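Local coordinates for SusD superfamily protein (Bacteroides thetaiotaomicron, PDB 3MCX) that is of unknown function but, as a SusD-family protein of the bacterial outer membrane, probably binds glycans at the cell surface for import, at residues P325-H330 against G435-E440; Q57-K62 against N290-E295; Y280-T285 against E315-N320; Y71-V76 against K443-Q448. All blocks are in the same frame, centred on the assembly; numbering follows the deposited sequence.

Interaction 1: residues P325-H330 against G435-E440. With ZN (zinc ion), chain D.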
loop_
_atom_site.group_PDB
_atom_site.type_symbol
_atom_site.label_atom_id
_atom_site.label_comp_id
_atom_site.label_asym_id
_atom_site.label_seq_id
_atom_site.Cartn_x
_atom_site.Cartn_y
_atom_site.Cartn_z
ATOM N N PRO A 325 -2.449 -23.468 11.523
ATOM C CA PRO A 325 -2.931 -23.629 12.888
ATOM C C PRO A 325 -4.125 -24.588 12.907
ATOM O O PRO A 325 -4.966 -24.498 12.008
ATOM C CB PRO A 325 -3.355 -22.206 13.253
ATOM C CG PRO A 325 -2.495 -21.341 12.446
ATOM C CD PRO A 325 -2.332 -22.062 11.118
ATOM N N ALA A 326 -4.228 -25.470 13.892
ATOM C CA ALA A 326 -5.284 -26.492 13.934
ATOM C C ALA A 326 -6.683 -25.878 13.743
ATOM O O ALA A 326 -7.482 -26.386 12.980
ATOM C CB ALA A 326 -5.243 -27.309 15.254
ATOM N N ALA A 327 -6.960 -24.752 14.402
ATOM C CA ALA A 327 -8.296 -24.147 14.288
ATOM C C ALA A 327 -8.624 -23.605 12.888
ATOM O O ALA A 327 -9.807 -23.432 12.535
ATOM C CB ALA A 327 -8.479 -23.022 15.350
ATOM N N ALA A 328 -7.602 -23.389 12.059
ATOM C CA ALA A 328 -7.781 -22.886 10.692
ATOM C C ALA A 328 -7.815 -23.997 9.632
ATOM O O ALA A 328 -8.028 -23.670 8.473
ATOM C CB ALA A 328 -6.642 -21.913 10.331
HETATM N N MSE A 329 -7.584 -25.241 10.035
HETATM C CA MSE A 329 -7.322 -26.357 9.083
HETATM C C MSE A 329 -8.239 -26.348 7.859
HETATM O O MSE A 329 -7.728 -26.416 6.671
HETATM C CB MSE A 329 -7.405 -27.696 9.786
HETATM C CG MSE A 329 -7.099 -28.887 8.873
HETATM SE SE MSE A 329 -7.074 -30.585 9.740
HETATM C CE MSE A 329 -5.249 -30.570 10.286
ATOM N N HIS A 330 -9.554 -26.269 8.090
ATOM C CA HIS A 330 -10.553 -26.326 6.998
ATOM C C HIS A 330 -11.245 -24.932 6.785
ATOM O O HIS A 330 -12.266 -24.856 6.063
ATOM C CB HIS A 330 -11.531 -27.488 7.166
ATOM C CG HIS A 330 -10.845 -28.816 7.166
ATOM N ND1 HIS A 330 -10.521 -29.520 6.009
ATOM C CD2 HIS A 330 -10.408 -29.565 8.204
ATOM C CE1 HIS A 330 -9.890 -30.629 6.359
ATOM N NE2 HIS A 330 -9.831 -30.690 7.678
ATOM N N GLY A 435 -8.971 -13.180 16.790
ATOM C CA GLY A 435 -9.293 -14.439 16.155
ATOM C C GLY A 435 -8.552 -15.621 16.735
ATOM O O GLY A 435 -7.398 -15.506 17.151
ATOM N N SER A 436 -9.200 -16.781 16.735
ATOM C CA SER A 436 -8.711 -17.946 17.463
ATOM C C SER A 436 -7.466 -18.616 16.879
ATOM O O SER A 436 -6.862 -19.446 17.584
ATOM C CB SER A 436 -9.821 -18.992 17.648
ATOM O OG SER A 436 -10.152 -19.581 16.421
ATOM N N TRP A 437 -7.106 -18.315 15.633
ATOM C CA TRP A 437 -5.869 -18.855 15.085
ATOM C C TRP A 437 -4.737 -17.872 14.922
ATOM O O TRP A 437 -3.732 -18.194 14.308
ATOM C CB TRP A 437 -6.096 -19.690 13.824
ATOM C CG TRP A 437 -6.819 -19.028 12.653
ATOM C CD1 TRP A 437 -6.273 -18.304 11.658
ATOM C CD2 TRP A 437 -8.225 -19.123 12.353
ATOM N NE1 TRP A 437 -7.232 -17.915 10.759
ATOM C CE2 TRP A 437 -8.444 -18.387 11.174
ATOM C CE3 TRP A 437 -9.313 -19.764 12.966
ATOM C CZ2 TRP A 437 -9.698 -18.296 10.575
ATOM C CZ3 TRP A 437 -10.570 -19.658 12.382
ATOM C CH2 TRP A 437 -10.750 -18.929 11.202
ATOM N N HIS A 438 -4.841 -16.683 15.513
ATOM C CA HIS A 438 -3.664 -15.865 15.630
ATOM C C HIS A 438 -2.582 -16.647 16.339
ATOM O O HIS A 438 -2.831 -17.504 17.215
ATOM C CB HIS A 438 -3.986 -14.566 16.352
ATOM C CG HIS A 438 -4.604 -13.541 15.455
ATOM N ND1 HIS A 438 -3.883 -12.845 14.500
ATOM C CD2 HIS A 438 -5.885 -13.098 15.361
ATOM C CE1 HIS A 438 -4.696 -12.028 13.845
ATOM N NE2 HIS A 438 -5.916 -12.147 14.369
ATOM N N LEU A 439 -1.345 -16.314 15.985
ATOM C CA LEU A 439 -0.239 -17.094 16.502
ATOM C C LEU A 439 -0.000 -16.845 17.984
ATOM O O LEU A 439 -0.176 -15.724 18.466
ATOM C CB LEU A 439 1.043 -16.806 15.748
ATOM C CG LEU A 439 0.958 -17.075 14.270
ATOM C CD1 LEU A 439 2.378 -16.957 13.603
ATOM C CD2 LEU A 439 0.286 -18.396 13.932
ATOM N N GLU A 440 0.491 -17.859 18.683
ATOM C CA GLU A 440 0.788 -17.731 20.101
ATOM C C GLU A 440 1.925 -16.748 20.363
ATOM O O GLU A 440 2.062 -16.214 21.455
ATOM C CB GLU A 440 1.093 -19.087 20.742
ATOM C CG GLU A 440 -0.115 -20.042 20.809
ATOM C CD GLU A 440 -1.320 -19.457 21.527
ATOM O OE1 GLU A 440 -1.117 -18.892 22.621
ATOM O OE2 GLU A 440 -2.459 -19.586 20.990
HETATM ZN ZN ZN D . -11.198 -29.342 4.173
#
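His-330 ND1 is the best-held polar atom here, gripped by a single metal bond of 2.0 Å to the zinc ion, which also takes Glu-315 OE2 and Glu-319 OE1. Two to five residues earlier, the same loop packs against the type I turn that runs from Gly-435 to His-438, and it does so by van der Waals contact. Trp-437 carries this packing. Its CG lies in the crowded position between the backbone N and the carbonyl carbon (chi1 56°), which turns the indole toward the short 3-10 turn of residues 326-328. The methyl of Ala-328 stands over one face: its CB is 3.7 Å from the centroid of the five-membered ring of Trp-437 and only 10° off the normal, a true CH-pi contact. Ala-327 CB reaches CE3 of Trp-437 at 4.1 Å, on the six-membered part. Pro-325 crosses Trp-437 at about a right angle, with Pro-325 CB 3.8 Å from Trp-437 CB, and its CG points on to Leu-439. The bond from NE1 to Leu-293 O helps to hold the indole's rotation. An alanine in place of Trp-437 would remove the surface under Ala-328 and the bond to Leu-293, and would probably loosen the 3-10 turn. What results is an aromatic platform beneath a 3-10 turn, packed next to a surface zinc site of two glutamates and one histidine.

Interaction 2: residues Q57-K62 against N290-E295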
loop_
_atom_site.group_PDB
_atom_site.type_symbol
_atom_site.label_atom_id
_atom_site.label_comp_id
_atom_site.label_asym_id
_atom_site.label_seq_id
_atom_site.Cartn_x
_atom_site.Cartn_y
_atom_site.Cartn_z
ATOM N N GLN A 57 -2.744 -12.397 8.823
ATOM C CA GLN A 57 -1.766 -12.793 9.836
ATOM C C GLN A 57 -0.675 -13.660 9.220
ATOM O O GLN A 57 -0.843 -14.225 8.146
ATOM C CB GLN A 57 -2.450 -13.571 10.974
ATOM C CG GLN A 57 -3.214 -14.790 10.516
ATOM C CD GLN A 57 -3.657 -15.647 11.660
ATOM O OE1 GLN A 57 -4.751 -15.501 12.236
ATOM N NE2 GLN A 57 -2.783 -16.567 12.047
ATOM N N ALA A 58 0.449 -13.793 9.918
ATOM C CA ALA A 58 1.378 -14.870 9.568
ATOM C C ALA A 58 0.700 -16.212 9.756
ATOM O O ALA A 58 -0.089 -16.411 10.695
ATOM C CB ALA A 58 2.669 -14.792 10.444
ATOM N N ARG A 59 1.089 -17.159 8.907
ATOM C CA ARG A 59 0.716 -18.543 9.102
ATOM C C ARG A 59 1.540 -19.252 10.195
ATOM O O ARG A 59 1.038 -20.114 10.920
ATOM C CB ARG A 59 0.805 -19.310 7.777
ATOM C CG ARG A 59 0.468 -20.792 7.840
ATOM C CD ARG A 59 0.595 -21.528 6.498
ATOM N NE ARG A 59 1.957 -21.390 5.931
ATOM C CZ ARG A 59 3.018 -22.101 6.309
ATOM N NH1 ARG A 59 2.923 -23.086 7.186
ATOM N NH2 ARG A 59 4.198 -21.815 5.762
ATOM N N ILE A 60 2.836 -18.911 10.221
ATOM C CA ILE A 60 3.808 -19.533 11.065
ATOM C C ILE A 60 4.854 -18.475 11.467
ATOM O O ILE A 60 5.242 -17.622 10.658
ATOM C CB ILE A 60 4.431 -20.783 10.350
ATOM C CG1 ILE A 60 5.145 -21.684 11.331
ATOM C CG2 ILE A 60 5.275 -20.396 9.170
ATOM C CD1 ILE A 60 5.484 -23.072 10.730
ATOM N N THR A 61 5.361 -18.611 12.692
ATOM C CA THR A 61 6.444 -17.731 13.099
ATOM C C THR A 61 7.739 -18.235 12.464
ATOM O O THR A 61 8.003 -19.438 12.420
ATOM C CB THR A 61 6.559 -17.626 14.632
ATOM O OG1 THR A 61 7.410 -16.507 14.943
ATOM C CG2 THR A 61 7.083 -18.913 15.321
ATOM N N LYS A 62 8.555 -17.305 11.980
ATOM C CA LYS A 62 9.839 -17.635 11.354
ATOM C C LYS A 62 11.059 -16.990 12.023
ATOM O O LYS A 62 12.200 -17.304 11.659
ATOM C CB LYS A 62 9.831 -17.240 9.886
ATOM C CG LYS A 62 8.856 -18.037 9.022
ATOM C CD LYS A 62 8.827 -17.551 7.624
ATOM C CE LYS A 62 7.983 -18.444 6.713
ATOM N NZ LYS A 62 8.688 -19.682 6.225
ATOM N N ASN A 290 3.339 -17.350 3.777
ATOM C CA ASN A 290 3.253 -16.957 5.179
ATOM C C ASN A 290 2.221 -15.903 5.486
ATOM O O ASN A 290 2.392 -15.146 6.425
ATOM C CB ASN A 290 4.604 -16.584 5.802
ATOM C CG ASN A 290 4.611 -16.842 7.306
ATOM O OD1 ASN A 290 3.747 -17.593 7.789
ATOM N ND2 ASN A 290 5.576 -16.267 8.052
ATOM N N LEU A 291 1.153 -15.843 4.685
ATOM C CA LEU A 291 0.039 -14.937 4.901
ATOM C C LEU A 291 -1.248 -15.714 4.751
ATOM O O LEU A 291 -1.474 -16.370 3.727
ATOM C CB LEU A 291 0.070 -13.768 3.926
ATOM C CG LEU A 291 1.243 -12.797 4.104
ATOM C CD1 LEU A 291 1.511 -12.021 2.829
ATOM C CD2 LEU A 291 1.040 -11.813 5.276
ATOM N N ILE A 292 -2.086 -15.643 5.779
ATOM C CA ILE A 292 -3.421 -16.216 5.749
ATOM C C ILE A 292 -4.367 -15.236 6.396
ATOM O O ILE A 292 -3.936 -14.345 7.136
ATOM C CB ILE A 292 -3.515 -17.586 6.424
ATOM C CG1 ILE A 292 -3.083 -17.557 7.912
ATOM C CG2 ILE A 292 -2.678 -18.642 5.618
ATOM C CD1 ILE A 292 -3.364 -18.831 8.716
ATOM N N LEU A 293 -5.656 -15.398 6.125
ATOM C CA LEU A 293 -6.693 -14.567 6.719
ATOM C C LEU A 293 -6.972 -15.007 8.146
ATOM O O LEU A 293 -6.956 -16.222 8.448
ATOM C CB LEU A 293 -7.957 -14.653 5.867
ATOM C CG LEU A 293 -7.785 -14.202 4.401
ATOM C CD1 LEU A 293 -9.003 -14.566 3.521
ATOM C CD2 LEU A 293 -7.506 -12.682 4.337
ATOM N N SER A 294 -7.240 -14.035 9.018
ATOM C CA SER A 294 -7.587 -14.311 10.399
ATOM C C SER A 294 -9.077 -14.604 10.571
ATOM O O SER A 294 -9.905 -14.326 9.692
ATOM C CB SER A 294 -7.228 -13.114 11.254
ATOM O OG SER A 294 -8.111 -12.052 10.956
ATOM N N GLU A 295 -9.407 -15.128 11.719
ATOM C CA GLU A 295 -10.811 -15.313 12.056
ATOM C C GLU A 295 -11.509 -13.957 12.212
ATOM O O GLU A 295 -12.712 -13.834 11.959
ATOM C CB GLU A 295 -10.977 -16.127 13.329
ATOM C CG GLU A 295 -12.376 -16.666 13.505
ATOM C CD GLU A 295 -12.568 -17.297 14.857
ATOM O OE1 GLU A 295 -11.980 -16.751 15.837
ATOM O OE2 GLU A 295 -13.345 -18.309 14.945
HETATM O O HOH W 1 -7.223 -15.804 13.560
#
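Residues 57-62 and 290-295 run antiparallel, with Gln-57 and Ile-292 as a hydrogen-bonded pair: Gln-57 N to Ile-292 O is 2.8 Å and nearly straight at 172°, and Ile-292 N returns to Gln-57 O at 3.0 Å. They form a small two-stranded antiparallel sheet, and past its end a side chain takes over the pairing. Asn-290, with CG anti to its backbone N (chi1 -152°), lays its amide along the backbone of Ile-60. OD1 accepts from Ile-60 N at 2.9 Å, on a lone pair in the carbonyl plane, and weakly from Arg-59 N, while Asn-290 ND2 gives to Ile-60 O at 3.0 Å. The same ND2 also donates to Arg-67 O, and Lys-62 meets the group tip to tip with its aliphatic CE. Gln-57 and Ile-292 cross obliquely on one sheet face, Gln-57 CG 3.8 Å from Ile-292 CG1. Arg-59 CB packs by Asn-290 OD1, and the side chain, bent at chi3, carries its guanidinium on to Asn-289 O and Gly-323 O. Both ends of the buried Gln-57 amide are bonded: NE2 donates to Ala-58 O at 3.0 Å and to Trp-437 O. Ser-294 OG, bonded to Ala-54 O, caps Phe-297 N of the next helix; Gln-57 OE1 takes a 2.8 Å bond from a water that accepts from Glu-295 N.

Interaction 3: residues Y280-T285 against E315-N320. With ZN (zinc ion), chain D.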
loop_
_atom_site.group_PDB
_atom_site.type_symbol
_atom_site.label_atom_id
_atom_site.label_comp_id
_atom_site.label_asym_id
_atom_site.label_seq_id
_atom_site.Cartn_x
_atom_site.Cartn_y
_atom_site.Cartn_z
ATOM N N TYR A 280 1.156 -15.223 -0.221
ATOM C CA TYR A 280 -0.268 -15.542 -0.007
ATOM C C TYR A 280 -0.673 -16.889 -0.611
ATOM O O TYR A 280 -1.812 -17.319 -0.433
ATOM C CB TYR A 280 -1.152 -14.461 -0.696
ATOM C CG TYR A 280 -1.383 -13.193 0.091
ATOM C CD1 TYR A 280 -2.208 -13.195 1.217
ATOM C CD2 TYR A 280 -0.818 -11.978 -0.311
ATOM C CE1 TYR A 280 -2.450 -12.036 1.956
ATOM C CE2 TYR A 280 -1.045 -10.817 0.427
ATOM C CZ TYR A 280 -1.846 -10.857 1.555
ATOM O OH TYR A 280 -2.026 -9.708 2.288
ATOM N N ALA A 281 0.212 -17.563 -1.360
ATOM C CA ALA A 281 -0.210 -18.650 -2.227
ATOM C C ALA A 281 -0.749 -19.842 -1.463
ATOM O O ALA A 281 -0.354 -20.116 -0.323
ATOM C CB ALA A 281 0.970 -19.100 -3.116
ATOM N N ASN A 282 -1.648 -20.523 -2.143
ATOM C CA ASN A 282 -2.326 -21.735 -1.685
ATOM C C ASN A 282 -1.700 -22.867 -2.470
ATOM O O ASN A 282 -2.138 -23.228 -3.571
ATOM C CB ASN A 282 -3.818 -21.551 -1.921
ATOM C CG ASN A 282 -4.677 -22.596 -1.286
ATOM O OD1 ASN A 282 -4.199 -23.592 -0.721
ATOM N ND2 ASN A 282 -6.011 -22.364 -1.357
ATOM N N GLU A 283 -0.631 -23.417 -1.893
ATOM C CA GLU A 283 0.315 -24.250 -2.641
ATOM C C GLU A 283 0.008 -25.733 -2.499
ATOM O O GLU A 283 -0.519 -26.180 -1.473
ATOM C CB GLU A 283 1.741 -23.996 -2.114
ATOM C CG GLU A 283 2.209 -22.556 -2.174
ATOM C CD GLU A 283 3.393 -22.301 -1.281
ATOM O OE1 GLU A 283 3.222 -22.312 -0.047
ATOM O OE2 GLU A 283 4.508 -22.065 -1.835
ATOM N N ALA A 284 0.347 -26.534 -3.513
ATOM C CA ALA A 284 0.145 -27.963 -3.444
ATOM C C ALA A 284 1.073 -28.637 -2.432
ATOM O O ALA A 284 0.773 -29.700 -1.917
ATOM C CB ALA A 284 0.317 -28.591 -4.838
ATOM N N THR A 285 2.224 -28.004 -2.184
ATOM C CA THR A 285 3.132 -28.391 -1.094
ATOM C C THR A 285 3.502 -27.078 -0.409
ATOM O O THR A 285 3.908 -26.114 -1.073
ATOM C CB THR A 285 4.409 -29.102 -1.625
ATOM O OG1 THR A 285 4.051 -30.319 -2.275
ATOM C CG2 THR A 285 5.392 -29.438 -0.478
ATOM N N GLU A 315 -10.276 -22.349 0.987
ATOM C CA GLU A 315 -9.710 -23.311 1.877
ATOM C C GLU A 315 -8.384 -23.814 1.250
ATOM O O GLU A 315 -8.209 -23.749 0.048
ATOM C CB GLU A 315 -10.692 -24.454 1.947
ATOM C CG GLU A 315 -10.397 -25.390 2.974
ATOM C CD GLU A 315 -11.216 -26.691 2.985
ATOM O OE1 GLU A 315 -12.331 -26.916 2.356
ATOM O OE2 GLU A 315 -10.668 -27.515 3.743
ATOM N N SER A 316 -7.477 -24.310 2.078
ATOM C CA SER A 316 -6.256 -24.965 1.604
ATOM C C SER A 316 -6.538 -26.037 0.558
ATOM O O SER A 316 -7.377 -26.917 0.735
ATOM C CB SER A 316 -5.555 -25.640 2.784
ATOM O OG SER A 316 -4.421 -26.391 2.375
ATOM N N VAL A 317 -5.775 -25.982 -0.534
ATOM C CA VAL A 317 -5.875 -27.015 -1.555
ATOM C C VAL A 317 -5.287 -28.354 -1.056
ATOM O O VAL A 317 -5.589 -29.423 -1.589
ATOM C CB VAL A 317 -5.221 -26.611 -2.920
ATOM C CG1 VAL A 317 -5.894 -25.372 -3.517
ATOM C CG2 VAL A 317 -3.710 -26.379 -2.764
ATOM N N ILE A 318 -4.440 -28.294 -0.026
ATOM C CA ILE A 318 -4.032 -29.500 0.692
ATOM C C ILE A 318 -5.088 -29.832 1.772
ATOM O O ILE A 318 -5.220 -29.099 2.750
ATOM C CB ILE A 318 -2.677 -29.327 1.407
ATOM C CG1 ILE A 318 -1.578 -28.929 0.398
ATOM C CG2 ILE A 318 -2.311 -30.554 2.201
ATOM C CD1 ILE A 318 -0.302 -28.333 1.081
ATOM N N GLU A 319 -5.861 -30.870 1.582
ATOM C CA GLU A 319 -6.822 -31.237 2.628
ATOM C C GLU A 319 -6.062 -31.745 3.846
ATOM O O GLU A 319 -5.086 -32.460 3.723
ATOM C CB GLU A 319 -7.888 -32.237 2.152
ATOM C CG GLU A 319 -9.005 -31.584 1.291
ATOM C CD GLU A 319 -9.931 -30.647 2.051
ATOM O OE1 GLU A 319 -10.024 -30.764 3.307
ATOM O OE2 GLU A 319 -10.513 -29.770 1.372
ATOM N N ASN A 320 -6.561 -31.397 5.023
ATOM C CA ASN A 320 -6.017 -31.889 6.300
ATOM C C ASN A 320 -4.584 -31.345 6.440
ATOM O O ASN A 320 -3.690 -32.058 6.857
ATOM C CB ASN A 320 -6.104 -33.412 6.409
ATOM C CG ASN A 320 -7.515 -33.914 6.245
ATOM O OD1 ASN A 320 -8.447 -33.202 6.695
ATOM N ND2 ASN A 320 -7.699 -35.063 5.631
HETATM ZN ZN ZN D . -11.198 -29.342 4.173
HETATM O O HOH W 2 -2.254 -25.226 0.447
#
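Segment 315-320 supplies two of the three protein ligands of a zinc site, Glu-315 OE2 at 1.9 Å and Glu-319 OE1 at 2.0 Å from the metal with His-330 as the third, and the contact with 280-285 backs it. Behind Glu-315, one amide clips the backbone. Asn-282, its CG anti to the backbone N (chi1 -170°), reaches toward residues 315-320 and uses both ends of the group. OD1 accepts from Val-317 N at 2.9 Å, nearly straight at 168° and in the carbonyl plane on a lone pair. ND2 donates to Glu-315 O at 3.0 Å, approaching from above that carbonyl's plane. A water bridges Asn-282 OD1, Glu-283 O and Ser-316 OG, donating to two at a time. Ser-316 OG itself donates to Ile-318 O at 2.8 Å, which ties Ser-316 to the backbone just before Glu-319. Around this polar core the branched side chains press on carbonyls, Val-317 CG2 at 3.4 Å and Ile-318 CD1 at 3.3 Å from Glu-283 O. An alanine at Asn-282 would lose both backbone bonds and one partner of the water, and would probably let the Glu-315 backbone drift, disturbing a second-shell support of the zinc. Residues 282-285 and 315-318 point almost the same way, 12° apart; the first loop follows helix 276-279, the second leaves strand 313-314, and Tyr-334 of strand 334-335 touches both Asn-282 and Ser-316.

Interaction 4: residues Y71-V76 against K443-Q448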
loop_
_atom_site.group_PDB
_atom_site.type_symbol
_atom_site.label_atom_id
_atom_site.label_comp_id
_atom_site.label_asym_id
_atom_site.label_seq_id
_atom_site.Cartn_x
_atom_site.Cartn_y
_atom_site.Cartn_z
ATOM N N TYR A 71 7.157 -8.372 11.453
ATOM C CA TYR A 71 6.180 -7.290 11.360
ATOM C C TYR A 71 4.914 -7.617 12.169
ATOM O O TYR A 71 4.453 -6.833 13.017
ATOM C CB TYR A 71 5.785 -7.052 9.934
ATOM C CG TYR A 71 6.847 -6.502 9.006
ATOM C CD1 TYR A 71 7.794 -5.586 9.403
ATOM C CD2 TYR A 71 6.815 -6.829 7.673
ATOM C CE1 TYR A 71 8.712 -5.042 8.485
ATOM C CE2 TYR A 71 7.732 -6.290 6.739
ATOM C CZ TYR A 71 8.653 -5.399 7.146
ATOM O OH TYR A 71 9.532 -4.913 6.222
ATOM N N TYR A 72 4.341 -8.760 11.872
ATOM C CA TYR A 72 3.091 -9.212 12.505
ATOM C C TYR A 72 3.184 -9.240 14.018
ATOM O O TYR A 72 2.216 -8.893 14.708
ATOM C CB TYR A 72 2.779 -10.591 11.941
ATOM C CG TYR A 72 1.672 -11.378 12.613
ATOM C CD1 TYR A 72 0.341 -10.982 12.529
ATOM C CD2 TYR A 72 1.960 -12.526 13.300
ATOM C CE1 TYR A 72 -0.651 -11.738 13.132
ATOM C CE2 TYR A 72 0.973 -13.298 13.879
ATOM C CZ TYR A 72 -0.324 -12.901 13.795
ATOM O OH TYR A 72 -1.309 -13.683 14.371
ATOM N N GLU A 73 4.324 -9.685 14.548
ATOM C CA GLU A 73 4.571 -9.816 15.982
ATOM C C GLU A 73 5.086 -8.522 16.637
ATOM O O GLU A 73 5.320 -8.503 17.840
ATOM C CB GLU A 73 5.592 -10.935 16.224
ATOM C CG GLU A 73 5.054 -12.293 15.784
ATOM C CD GLU A 73 6.109 -13.378 15.690
ATOM O OE1 GLU A 73 7.297 -13.151 15.989
ATOM O OE2 GLU A 73 5.708 -14.515 15.290
ATOM N N TYR A 74 5.310 -7.470 15.841
ATOM C CA TYR A 74 5.805 -6.189 16.396
ATOM C C TYR A 74 7.075 -6.361 17.194
ATOM O O TYR A 74 7.307 -5.724 18.221
ATOM C CB TYR A 74 4.691 -5.496 17.205
ATOM C CG TYR A 74 3.630 -4.836 16.335
ATOM C CD1 TYR A 74 2.630 -5.572 15.716
ATOM C CD2 TYR A 74 3.599 -3.462 16.206
ATOM C CE1 TYR A 74 1.681 -4.957 14.927
ATOM C CE2 TYR A 74 2.653 -2.849 15.446
ATOM C CZ TYR A 74 1.674 -3.592 14.807
ATOM O OH TYR A 74 0.721 -2.967 14.022
ATOM N N ASN A 75 7.969 -7.213 16.702
ATOM C CA ASN A 75 9.232 -7.454 17.379
ATOM C C ASN A 75 10.478 -7.287 16.478
ATOM O O ASN A 75 11.595 -7.539 16.919
ATOM C CB ASN A 75 9.236 -8.809 18.090
ATOM C CG ASN A 75 9.061 -9.969 17.155
ATOM O OD1 ASN A 75 9.298 -9.834 15.962
ATOM N ND2 ASN A 75 8.608 -11.101 17.683
ATOM N N VAL A 76 10.262 -6.828 15.265
ATOM C CA VAL A 76 11.347 -6.638 14.303
ATOM C C VAL A 76 12.432 -5.697 14.852
ATOM O O VAL A 76 12.137 -4.671 15.476
ATOM C CB VAL A 76 10.787 -6.153 12.943
ATOM C CG1 VAL A 76 10.120 -4.753 13.048
ATOM C CG2 VAL A 76 11.869 -6.173 11.881
ATOM N N LYS A 443 1.307 -13.338 22.166
ATOM C CA LYS A 443 1.315 -13.249 23.628
ATOM C C LYS A 443 2.707 -12.887 24.146
ATOM O O LYS A 443 2.849 -11.897 24.838
ATOM C CB LYS A 443 0.801 -14.548 24.268
ATOM C CG LYS A 443 -0.660 -14.739 23.943
ATOM C CD LYS A 443 -1.307 -16.011 24.492
ATOM C CE LYS A 443 -2.770 -16.114 24.003
ATOM N NZ LYS A 443 -2.981 -16.458 22.539
ATOM N N ALA A 444 3.728 -13.651 23.747
ATOM C CA ALA A 444 5.106 -13.392 24.203
ATOM C C ALA A 444 5.614 -12.032 23.716
ATOM O O ALA A 444 6.369 -11.340 24.411
ATOM C CB ALA A 444 6.052 -14.506 23.696
ATOM N N SER A 445 5.174 -11.610 22.539
ATOM C CA SER A 445 5.634 -10.330 21.976
ATOM C C SER A 445 4.731 -9.146 22.339
ATOM O O SER A 445 4.933 -8.033 21.867
ATOM C CB SER A 445 5.770 -10.429 20.453
ATOM O OG SER A 445 6.749 -11.383 20.074
ATOM N N ASN A 446 3.711 -9.388 23.153
ATOM C CA ASN A 446 2.786 -8.306 23.558
ATOM C C ASN A 446 2.190 -7.591 22.360
ATOM O O ASN A 446 2.177 -6.363 22.260
ATOM C CB ASN A 446 3.453 -7.326 24.542
ATOM C CG ASN A 446 2.488 -6.242 25.030
ATOM O OD1 ASN A 446 1.280 -6.485 25.204
ATOM N ND2 ASN A 446 3.016 -5.018 25.224
ATOM N N ALA A 447 1.678 -8.364 21.417
ATOM C CA ALA A 447 1.138 -7.807 20.204
ATOM C C ALA A 447 -0.261 -8.327 19.908
ATOM O O ALA A 447 -0.702 -8.346 18.755
ATOM C CB ALA A 447 2.109 -8.059 18.988
ATOM N N GLN A 448 -0.997 -8.681 20.949
ATOM C CA GLN A 448 -2.422 -8.972 20.778
ATOM C C GLN A 448 -3.230 -7.664 20.603
ATOM O O GLN A 448 -4.276 -7.646 19.961
ATOM C CB GLN A 448 -2.956 -9.767 21.956
ATOM C CG GLN A 448 -2.373 -11.174 22.033
ATOM C CD GLN A 448 -3.025 -11.970 23.128
ATOM O OE1 GLN A 448 -2.719 -11.783 24.310
ATOM N NE2 GLN A 448 -3.949 -12.836 22.758
HETATM O O HOH W 3 7.138 -6.883 20.767
#
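Two helix C-termini meet here, each closed by a Schellman motif. The first follows helix 69-72, with Tyr-74 in the positive-phi position (55°), and Tyr-74 N bonds back to Tyr-71 O at 3.0 Å. The second follows the weakly bonded helix 441-444, with Asn-446 in the matching position, and Asn-446 N returns to Lys-443 O at 3.1 Å. A water bridges the two turns, donating to Tyr-74 O at 2.8 Å and to Ser-445 O at 2.7 Å, so both carbonyls are satisfied by a single molecule. Otherwise the fit rests on small side chains around one carbonyl: Glu-73 O lies 3.3 Å from Ser-445 CB and 3.4 Å from Ala-447 CB. The Ala-447 methyl also sits against Tyr-74, CB to CB at 4.1 Å, and meets the phenol ring obliquely. Beside this, Asn-75 folds its amide back with CG in the crowded position between N and the carbonyl carbon (chi1 62°). ND2 then donates to Glu-73 OE1 at 3.0 Å, on the anti lone pair, which holds the carboxylate in place. The other oxygen, Glu-73 OE2, is bonded by Thr-441 OG1 as well as Thr-61 OG1, so the carboxylate is gripped from three side chains. Arg-433 NH1 bonds both Tyr-72 O and Ala-447 O, linking the two segments. Beyond the contact, Tyr-71 and Val-76 pack on helix 81-106, while Ala-447 rests on Leu-442 of helix 441-444.

Overall arrangement
Residues 57-62 open interaction 2, and residues 71-76 open interaction 4 soon after. Interaction 3 opens with residues 280-285 before interaction 2 closes at 290-295, and it closes at 315-320, so interaction 2 crosses both 3 and 4. Interaction 1 runs from 325-330 to 435-440, in series after 2 and 3. Interactions 1 and 3 nest inside the long loop that interaction 4 closes at 443-448, and share one zinc ion. Residues 435-440 join interaction 2 through Trp-437 NE1 to Leu-293 O and Ser-436 N to Glu-295 OE1, and interaction 4 through His-438 and Tyr-72. Together they tie the chain after helix 44-51 and helix 69-72 to the loops around strands 292-293 and 313-314 and helix 441-444.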